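Local structure of N5-carboxyaminoimidazole ribonucleotide synthetase (Bacillus anthracis, 3QFF) at residues A[144-149]-A[187-192]; A[197-202]-A[260-265]. The protein catalyses, as PurK of purine biosynthesis, the ATP-dependent carboxylation of aminoimidazole ribonucleotide with bicarbonate to give N5-carboxyaminoimidazole ribonucleotide. All coordinates share one frame; numbering follows the deposited sequence.

Contact 1 of 2, residues A[144-149]-A[187-192]; sequences AELSYP and LEKWVP. With ADP (adenosine-5'-diphosphate), chain C.
Pro149 sets its ring against the base of the Trp190 side chain, the two groups crossing at about a right angle. CG of Pro149 does the touching, 3.5 Å from CB of Trp190, and approaches the indole obliquely. A cis peptide bond before Pro149 shapes the turn that delivers it, and its carbonyl accepts the one backbone bond of the contact, Trp190 N to Pro149 O at 3.2 Å, with the N-H well above the carbonyl plane (40°). CG of Trp190 is anti to the backbone N (chi1 -179°), still beside the proline ring, and the far end of the indole leads away; it has C2 of the ADP adenine over one face, 3.4 Å above the plane and offset toward the rim.

Farther back, Leu146, the last residue of helix 136-146, lays CD1 against strand 185-189. That methyl meets both the backbone, at Leu187 O (3.4 Å), and the CD2 methyl of Leu187 at 4.0 Å; CG of Lys189 runs past CB of Leu146.

The end of the strand and the residues after it bond the base edge. Lys189 O and Glu188 OE2 both accept from ADP N6, the first at 2.8 Å and the second at a longer 3.3 Å, while Val191 N gives an almost straight bond to ADP N1 (2.7 Å, 177°). The other carboxylate oxygen of Glu188 makes salt bridges to Lys153 and Lys117. A donor facing N1 and acceptors facing N6 match adenine's own pattern, consistent with recognition of adenine by the ATP-grasp domain, with the helix end and proline turn packed behind.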
loop_
_atom_site.group_PDB
_atom_site.type_symbol
_atom_site.label_atom_id
_atom_site.label_comp_id
_atom_site.label_asym_id
_atom_site.label_seq_id
_atom_site.Cartn_x
_atom_site.Cartn_y
_atom_site.Cartn_z
ATOM N N ALA A 144 -1.317 -50.222 -9.381
ATOM C CA ALA A 144 -2.107 -51.092 -10.248
ATOM C C ALA A 144 -3.341 -50.382 -10.807
ATOM O O ALA A 144 -3.590 -50.436 -12.016
ATOM C CB ALA A 144 -2.508 -52.374 -9.511
ATOM N N GLU A 145 -4.096 -49.719 -9.927
ATOM C CA GLU A 145 -5.346 -49.035 -10.297
ATOM C C GLU A 145 -5.122 -47.807 -11.181
ATOM O O GLU A 145 -5.851 -47.601 -12.157
ATOM C CB GLU A 145 -6.129 -48.595 -9.052
ATOM C CG GLU A 145 -6.854 -49.694 -8.280
ATOM C CD GLU A 145 -7.307 -49.215 -6.902
ATOM O OE1 GLU A 145 -6.430 -48.908 -6.055
ATOM O OE2 GLU A 145 -8.535 -49.139 -6.665
ATOM N N LEU A 146 -4.126 -46.991 -10.830
ATOM C CA LEU A 146 -3.924 -45.692 -11.481
ATOM C C LEU A 146 -2.928 -45.723 -12.637
ATOM O O LEU A 146 -2.957 -44.842 -13.501
ATOM C CB LEU A 146 -3.509 -44.614 -10.464
ATOM C CG LEU A 146 -4.393 -44.291 -9.254
ATOM C CD1 LEU A 146 -3.901 -43.011 -8.583
ATOM C CD2 LEU A 146 -5.867 -44.166 -9.627
ATOM N N SER A 147 -2.049 -46.725 -12.632
ATOM C CA SER A 147 -1.023 -46.917 -13.666
ATOM C C SER A 147 -0.029 -45.751 -13.738
ATOM O O SER A 147 -0.029 -44.865 -12.872
ATOM C CB SER A 147 -1.666 -47.201 -15.034
ATOM O OG SER A 147 -0.692 -47.616 -15.978
ATOM N N TYR A 148 0.825 -45.771 -14.761
ATOM C CA TYR A 148 1.824 -44.727 -14.973
ATOM C C TYR A 148 1.367 -43.733 -16.048
ATOM O O TYR A 148 0.627 -44.112 -16.970
ATOM C CB TYR A 148 3.169 -45.345 -15.371
ATOM C CG TYR A 148 3.736 -46.304 -14.346
ATOM C CD1 TYR A 148 4.405 -45.835 -13.213
ATOM C CD2 TYR A 148 3.606 -47.684 -14.513
ATOM C CE1 TYR A 148 4.925 -46.718 -12.265
ATOM C CE2 TYR A 148 4.124 -48.574 -13.574
ATOM C CZ TYR A 148 4.781 -48.083 -12.458
ATOM O OH TYR A 148 5.288 -48.960 -11.535
ATOM N N PRO A 149 1.780 -42.455 -15.929
ATOM C CA PRO A 149 2.536 -41.872 -14.821
ATOM C C PRO A 149 1.672 -41.448 -13.622
ATOM O O PRO A 149 0.452 -41.300 -13.753
ATOM C CB PRO A 149 3.208 -40.658 -15.460
ATOM C CG PRO A 149 2.309 -40.267 -16.564
ATOM C CD PRO A 149 1.647 -41.515 -17.057
ATOM N N LEU A 187 -1.354 -41.207 -3.651
ATOM C CA LEU A 187 -0.912 -41.332 -5.033
ATOM C C LEU A 187 -1.972 -40.740 -5.950
ATOM O O LEU A 187 -3.146 -41.093 -5.846
ATOM C CB LEU A 187 -0.652 -42.790 -5.414
ATOM C CG LEU A 187 0.007 -43.025 -6.790
ATOM C CD1 LEU A 187 1.508 -42.915 -6.673
ATOM C CD2 LEU A 187 -0.369 -44.385 -7.365
ATOM N N GLU A 188 -1.544 -39.849 -6.844
ATOM C CA GLU A 188 -2.440 -39.185 -7.792
ATOM C C GLU A 188 -2.092 -39.527 -9.234
ATOM O O GLU A 188 -0.909 -39.618 -9.579
ATOM C CB GLU A 188 -2.335 -37.672 -7.653
ATOM C CG GLU A 188 -2.688 -37.101 -6.293
ATOM C CD GLU A 188 -2.538 -35.588 -6.264
ATOM O OE1 GLU A 188 -2.515 -35.017 -5.156
ATOM O OE2 GLU A 188 -2.420 -34.970 -7.350
ATOM N N LYS A 189 -3.114 -39.684 -10.072
ATOM C CA LYS A 189 -2.915 -39.766 -11.520
ATOM C C LYS A 189 -2.231 -38.511 -12.028
ATOM O O LYS A 189 -2.552 -37.402 -11.604
ATOM C CB LYS A 189 -4.239 -39.947 -12.261
ATOM C CG LYS A 189 -4.461 -41.326 -12.845
ATOM C CD LYS A 189 -5.793 -41.395 -13.578
ATOM C CE LYS A 189 -6.285 -42.832 -13.722
ATOM N NZ LYS A 189 -7.764 -42.926 -13.553
ATOM N N TRP A 190 -1.272 -38.700 -12.926
ATOM C CA TRP A 190 -0.607 -37.592 -13.592
ATOM C C TRP A 190 -1.613 -36.852 -14.460
ATOM O O TRP A 190 -2.297 -37.457 -15.290
ATOM C CB TRP A 190 0.547 -38.109 -14.454
ATOM C CG TRP A 190 1.321 -37.041 -15.168
ATOM C CD1 TRP A 190 1.146 -36.617 -16.464
ATOM C CD2 TRP A 190 2.405 -36.271 -14.636
ATOM N NE1 TRP A 190 2.051 -35.624 -16.762
ATOM C CE2 TRP A 190 2.839 -35.394 -15.661
ATOM C CE3 TRP A 190 3.053 -36.235 -13.392
ATOM C CZ2 TRP A 190 3.889 -34.484 -15.477
ATOM C CZ3 TRP A 190 4.100 -35.331 -13.210
ATOM C CH2 TRP A 190 4.506 -34.467 -14.250
ATOM N N VAL A 191 -1.714 -35.547 -14.251
ATOM C CA VAL A 191 -2.601 -34.720 -15.056
ATOM C C VAL A 191 -1.759 -34.081 -16.152
ATOM O O VAL A 191 -0.802 -33.363 -15.855
ATOM C CB VAL A 191 -3.304 -33.621 -14.217
ATOM C CG1 VAL A 191 -4.385 -32.924 -15.039
ATOM C CG2 VAL A 191 -3.909 -34.207 -12.945
ATOM N N PRO A 192 -2.086 -34.371 -17.425
ATOM C CA PRO A 192 -1.411 -33.706 -18.540
ATOM C C PRO A 192 -1.994 -32.303 -18.715
ATOM O O PRO A 192 -2.987 -32.122 -19.419
ATOM C CB PRO A 192 -1.753 -34.598 -19.751
ATOM C CG PRO A 192 -2.501 -35.795 -19.198
ATOM C CD PRO A 192 -3.082 -35.347 -17.896
HETATM P PB ADP C . 3.510 -28.683 -3.112
HETATM O O1B ADP C . 4.909 -29.054 -2.678
HETATM O O2B ADP C . 2.500 -28.773 -1.988
HETATM O O3B ADP C . 3.452 -27.402 -3.910
HETATM P PA ADP C . 1.967 -29.850 -5.295
HETATM O O1A ADP C . 1.522 -28.429 -5.572
HETATM O O2A ADP C . 0.944 -30.924 -5.007
HETATM O O3A ADP C . 3.093 -29.882 -4.127
HETATM O "O5'" ADP C . 2.793 -30.360 -6.576
HETATM C "C5'" ADP C . 4.029 -29.738 -6.921
HETATM C "C4'" ADP C . 4.165 -29.696 -8.435
HETATM O "O4'" ADP C . 4.106 -31.027 -8.952
HETATM C "C3'" ADP C . 3.028 -28.924 -9.088
HETATM O "O3'" ADP C . 3.407 -27.569 -9.347
HETATM C "C2'" ADP C . 2.742 -29.690 -10.365
HETATM O "O2'" ADP C . 3.460 -29.103 -11.455
HETATM C "C1'" ADP C . 3.281 -31.090 -10.120
HETATM N N9 ADP C . 2.155 -32.041 -9.902
HETATM C C8 ADP C . 1.610 -32.364 -8.709
HETATM N N7 ADP C . 0.602 -33.260 -8.854
HETATM C C5 ADP C . 0.488 -33.532 -10.164
HETATM C C6 ADP C . -0.380 -34.396 -11.005
HETATM N N6 ADP C . -1.349 -35.170 -10.454
HETATM N N1 ADP C . -0.166 -34.382 -12.345
HETATM C C2 ADP C . 0.789 -33.620 -12.911
HETATM N N3 ADP C . 1.606 -32.816 -12.208
HETATM C C4 ADP C . 1.512 -32.730 -10.855
#

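Contact 2 of 2, residues A[197-202]-A[260-265]; sequences VSVIVI and VEMFAT. With ADP (adenosine-5'-diphosphate), chain C.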
loop_
_atom_site.group_PDB
_atom_site.type_symbol
_atom_site.label_atom_id
_atom_site.label_comp_id
_atom_site.label_asym_id
_atom_site.label_seq_id
_atom_site.Cartn_x
_atom_site.Cartn_y
_atom_site.Cartn_z
ATOM N N VAL A 197 -2.806 -22.670 -12.808
ATOM C CA VAL A 197 -3.501 -21.418 -12.533
ATOM C C VAL A 197 -3.974 -21.355 -11.082
ATOM O O VAL A 197 -4.155 -22.391 -10.433
ATOM C CB VAL A 197 -4.686 -21.131 -13.537
ATOM C CG1 VAL A 197 -4.190 -21.146 -14.998
ATOM C CG2 VAL A 197 -5.875 -22.097 -13.335
ATOM N N SER A 198 -4.144 -20.140 -10.565
ATOM C CA SER A 198 -4.728 -19.990 -9.243
ATOM C C SER A 198 -5.686 -18.811 -9.174
ATOM O O SER A 198 -5.569 -17.860 -9.943
ATOM C CB SER A 198 -3.654 -19.888 -8.161
ATOM O OG SER A 198 -3.004 -18.634 -8.215
ATOM N N VAL A 199 -6.633 -18.894 -8.245
ATOM C CA VAL A 199 -7.633 -17.859 -8.005
ATOM C C VAL A 199 -7.680 -17.623 -6.491
ATOM O O VAL A 199 -7.734 -18.586 -5.701
ATOM C CB VAL A 199 -9.048 -18.301 -8.489
ATOM C CG1 VAL A 199 -10.131 -17.324 -8.012
ATOM C CG2 VAL A 199 -9.101 -18.426 -10.012
ATOM N N ILE A 200 -7.621 -16.348 -6.097
ATOM C CA ILE A 200 -7.762 -15.958 -4.702
ATOM C C ILE A 200 -9.220 -15.553 -4.524
ATOM O O ILE A 200 -9.722 -14.697 -5.264
ATOM C CB ILE A 200 -6.862 -14.745 -4.312
ATOM C CG1 ILE A 200 -5.383 -14.949 -4.698
ATOM C CG2 ILE A 200 -7.011 -14.405 -2.806
ATOM C CD1 ILE A 200 -4.646 -15.993 -3.894
ATOM N N VAL A 201 -9.899 -16.191 -3.576
ATOM C CA VAL A 201 -11.265 -15.791 -3.231
ATOM C C VAL A 201 -11.333 -15.276 -1.785
ATOM O O VAL A 201 -10.629 -15.774 -0.885
ATOM C CB VAL A 201 -12.315 -16.927 -3.546
ATOM C CG1 VAL A 201 -11.870 -18.264 -2.978
ATOM C CG2 VAL A 201 -13.709 -16.542 -3.057
ATOM N N ILE A 202 -12.159 -14.256 -1.579
ATOM C CA ILE A 202 -12.307 -13.628 -0.275
ATOM C C ILE A 202 -13.751 -13.727 0.153
ATOM O O ILE A 202 -14.640 -13.414 -0.640
ATOM C CB ILE A 202 -11.981 -12.111 -0.333
ATOM C CG1 ILE A 202 -10.669 -11.835 -1.078
ATOM C CG2 ILE A 202 -12.022 -11.480 1.105
ATOM C CD1 ILE A 202 -9.410 -12.439 -0.431
ATOM N N VAL A 260 -6.875 -20.953 -4.362
ATOM C CA VAL A 260 -7.227 -22.233 -4.974
ATOM C C VAL A 260 -6.240 -22.476 -6.109
ATOM O O VAL A 260 -6.233 -21.728 -7.081
ATOM C CB VAL A 260 -8.668 -22.214 -5.527
ATOM C CG1 VAL A 260 -9.108 -23.634 -5.949
ATOM C CG2 VAL A 260 -9.651 -21.626 -4.492
ATOM N N GLU A 261 -5.378 -23.478 -5.972
ATOM C CA GLU A 261 -4.453 -23.798 -7.057
ATOM C C GLU A 261 -5.017 -24.916 -7.899
ATOM O O GLU A 261 -5.579 -25.870 -7.370
ATOM C CB GLU A 261 -3.063 -24.160 -6.534
ATOM C CG GLU A 261 -2.350 -22.976 -5.875
ATOM C CD GLU A 261 -0.906 -23.302 -5.545
ATOM O OE1 GLU A 261 -0.648 -23.790 -4.424
ATOM O OE2 GLU A 261 -0.029 -23.092 -6.418
ATOM N N MET A 262 -4.841 -24.781 -9.210
ATOM C CA MET A 262 -5.538 -25.584 -10.203
ATOM C C MET A 262 -4.621 -25.947 -11.361
ATOM O O MET A 262 -3.661 -25.236 -11.622
ATOM C CB MET A 262 -6.730 -24.795 -10.753
ATOM C CG MET A 262 -7.893 -24.649 -9.765
ATOM S SD MET A 262 -9.138 -23.463 -10.331
ATOM C CE MET A 262 -8.600 -21.991 -9.491
ATOM N N PHE A 263 -4.920 -27.070 -12.020
ATOM C CA PHE A 263 -4.323 -27.454 -13.300
ATOM C C PHE A 263 -5.363 -27.268 -14.421
ATOM O O PHE A 263 -6.512 -27.742 -14.317
ATOM C CB PHE A 263 -3.878 -28.928 -13.300
ATOM C CG PHE A 263 -2.942 -29.317 -12.175
ATOM C CD1 PHE A 263 -3.272 -30.368 -11.330
ATOM C CD2 PHE A 263 -1.723 -28.671 -11.988
ATOM C CE1 PHE A 263 -2.413 -30.768 -10.304
ATOM C CE2 PHE A 263 -0.857 -29.055 -10.957
ATOM C CZ PHE A 263 -1.205 -30.105 -10.112
ATOM N N ALA A 264 -4.956 -26.579 -15.485
ATOM C CA ALA A 264 -5.799 -26.350 -16.648
ATOM C C ALA A 264 -5.251 -27.129 -17.843
ATOM O O ALA A 264 -4.068 -27.013 -18.173
ATOM C CB ALA A 264 -5.862 -24.861 -16.961
ATOM N N THR A 265 -6.096 -27.934 -18.482
ATOM C CA THR A 265 -5.639 -28.731 -19.628
ATOM C C THR A 265 -5.843 -27.990 -20.948
ATOM O O THR A 265 -6.516 -26.953 -20.990
ATOM C CB THR A 265 -6.313 -30.123 -19.700
ATOM O OG1 THR A 265 -7.688 -29.975 -20.085
ATOM C CG2 THR A 265 -6.187 -30.858 -18.359
HETATM P PB ADP C . 3.510 -28.683 -3.112
HETATM O O1B ADP C . 4.909 -29.054 -2.678
HETATM O O2B ADP C . 2.500 -28.773 -1.988
HETATM O O3B ADP C . 3.452 -27.402 -3.910
HETATM P PA ADP C . 1.967 -29.850 -5.295
HETATM O O1A ADP C . 1.522 -28.429 -5.572
HETATM O O2A ADP C . 0.944 -30.924 -5.007
HETATM O O3A ADP C . 3.093 -29.882 -4.127
HETATM O "O5'" ADP C . 2.793 -30.360 -6.576
HETATM C "C5'" ADP C . 4.029 -29.738 -6.921
HETATM C "C4'" ADP C . 4.165 -29.696 -8.435
HETATM O "O4'" ADP C . 4.106 -31.027 -8.952
HETATM C "C3'" ADP C . 3.028 -28.924 -9.088
HETATM O "O3'" ADP C . 3.407 -27.569 -9.347
HETATM C "C2'" ADP C . 2.742 -29.690 -10.365
HETATM O "O2'" ADP C . 3.460 -29.103 -11.455
HETATM C "C1'" ADP C . 3.281 -31.090 -10.120
HETATM N N9 ADP C . 2.155 -32.041 -9.902
HETATM C C8 ADP C . 1.610 -32.364 -8.709
HETATM N N7 ADP C . 0.602 -33.260 -8.854
HETATM C C5 ADP C . 0.488 -33.532 -10.164
HETATM C C6 ADP C . -0.380 -34.396 -11.005
HETATM N N6 ADP C . -1.349 -35.170 -10.454
HETATM N N1 ADP C . -0.166 -34.382 -12.345
HETATM C C2 ADP C . 0.789 -33.620 -12.911
HETATM N N3 ADP C . 1.606 -32.816 -12.208
HETATM C C4 ADP C . 1.512 -32.730 -10.855
HETATM O O HOH W 1 -0.894 -22.668 -9.209
#
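Val197 and Met262 face each other as an antiparallel hydrogen-bonded pair, and Val199 with Val260 repeats the pattern two residues on. Four backbone bonds hold the strands together; Met262 N to Val197 O, at 2.8 Å, is the shortest and comes in nearly along the C=O axis. Between the pairs, Ser198 CA comes within 3.2 Å of Val260 O in a CA-H...O contact.

The tight side carries Val197, Val199, Val260 and Met262. CG2 of Val197 lies between its own N and carbonyl carbon and meets Met262 CB at 3.8 Å. The methionine chain bends at chi3 (-95°), and its CE reaches CG2 of Val199, 3.6 Å away, the two side chains crossing obliquely. Helix 235-251 closes over this apolar layer, with Ala245 on Val199 and Leu248 on Val260.

On the other face the pair Ser198 and Glu261 is looser and polar. Its side chains meet at Ser198 CB and Glu261 CG, 4.1 Å apart, while the serine hydroxyl is hydrogen-bonded to Ser282 and Asn217. Glu261 is partly exposed, and a water lies 3.0 Å from its OE2, placed to donate to it; the approach of this water to Val197 O is weak, and with several acceptors around it which ones it serves is not settled. Phe263, on this side too, stacks on Phe193 and brings CE2 to 3.7 Å from C2' of ADP.

One side is thus apolar and closed by the helix, while the other carries polar groups, one water and the ring that meets the nucleotide. Glu261 lies close to Glu274, and its OE2 is 5.6 Å from O1A of ADP. In ATP-grasp enzymes acidic side chains beside the phosphates usually hold magnesium, so this pair may help form such a site here.

Overall arrangement
Contacts 1 and 2 follow in series along the chain, their centres about 21 Å apart, and hold ADP from two sheets of the ATP-grasp region. Contact 1 lies about 25 Å from the centre of the chain, on the four-stranded antiparallel sheet; contact 2, at about 11 Å, belongs to the large eight-stranded one. Strand 195-203 is the next strand after 185-189, and residues that follow the first touch the end of 260-265: Pro192 O packs 3.6 Å from Thr265 CG2, and Val191 CG2 is 4.2 Å from Phe263 CD1. The nucleotide lies between these two parts, its adenine bonded by 187-192 and its ribose touched from 260-265, while Glu196 and Asn273 also bind it.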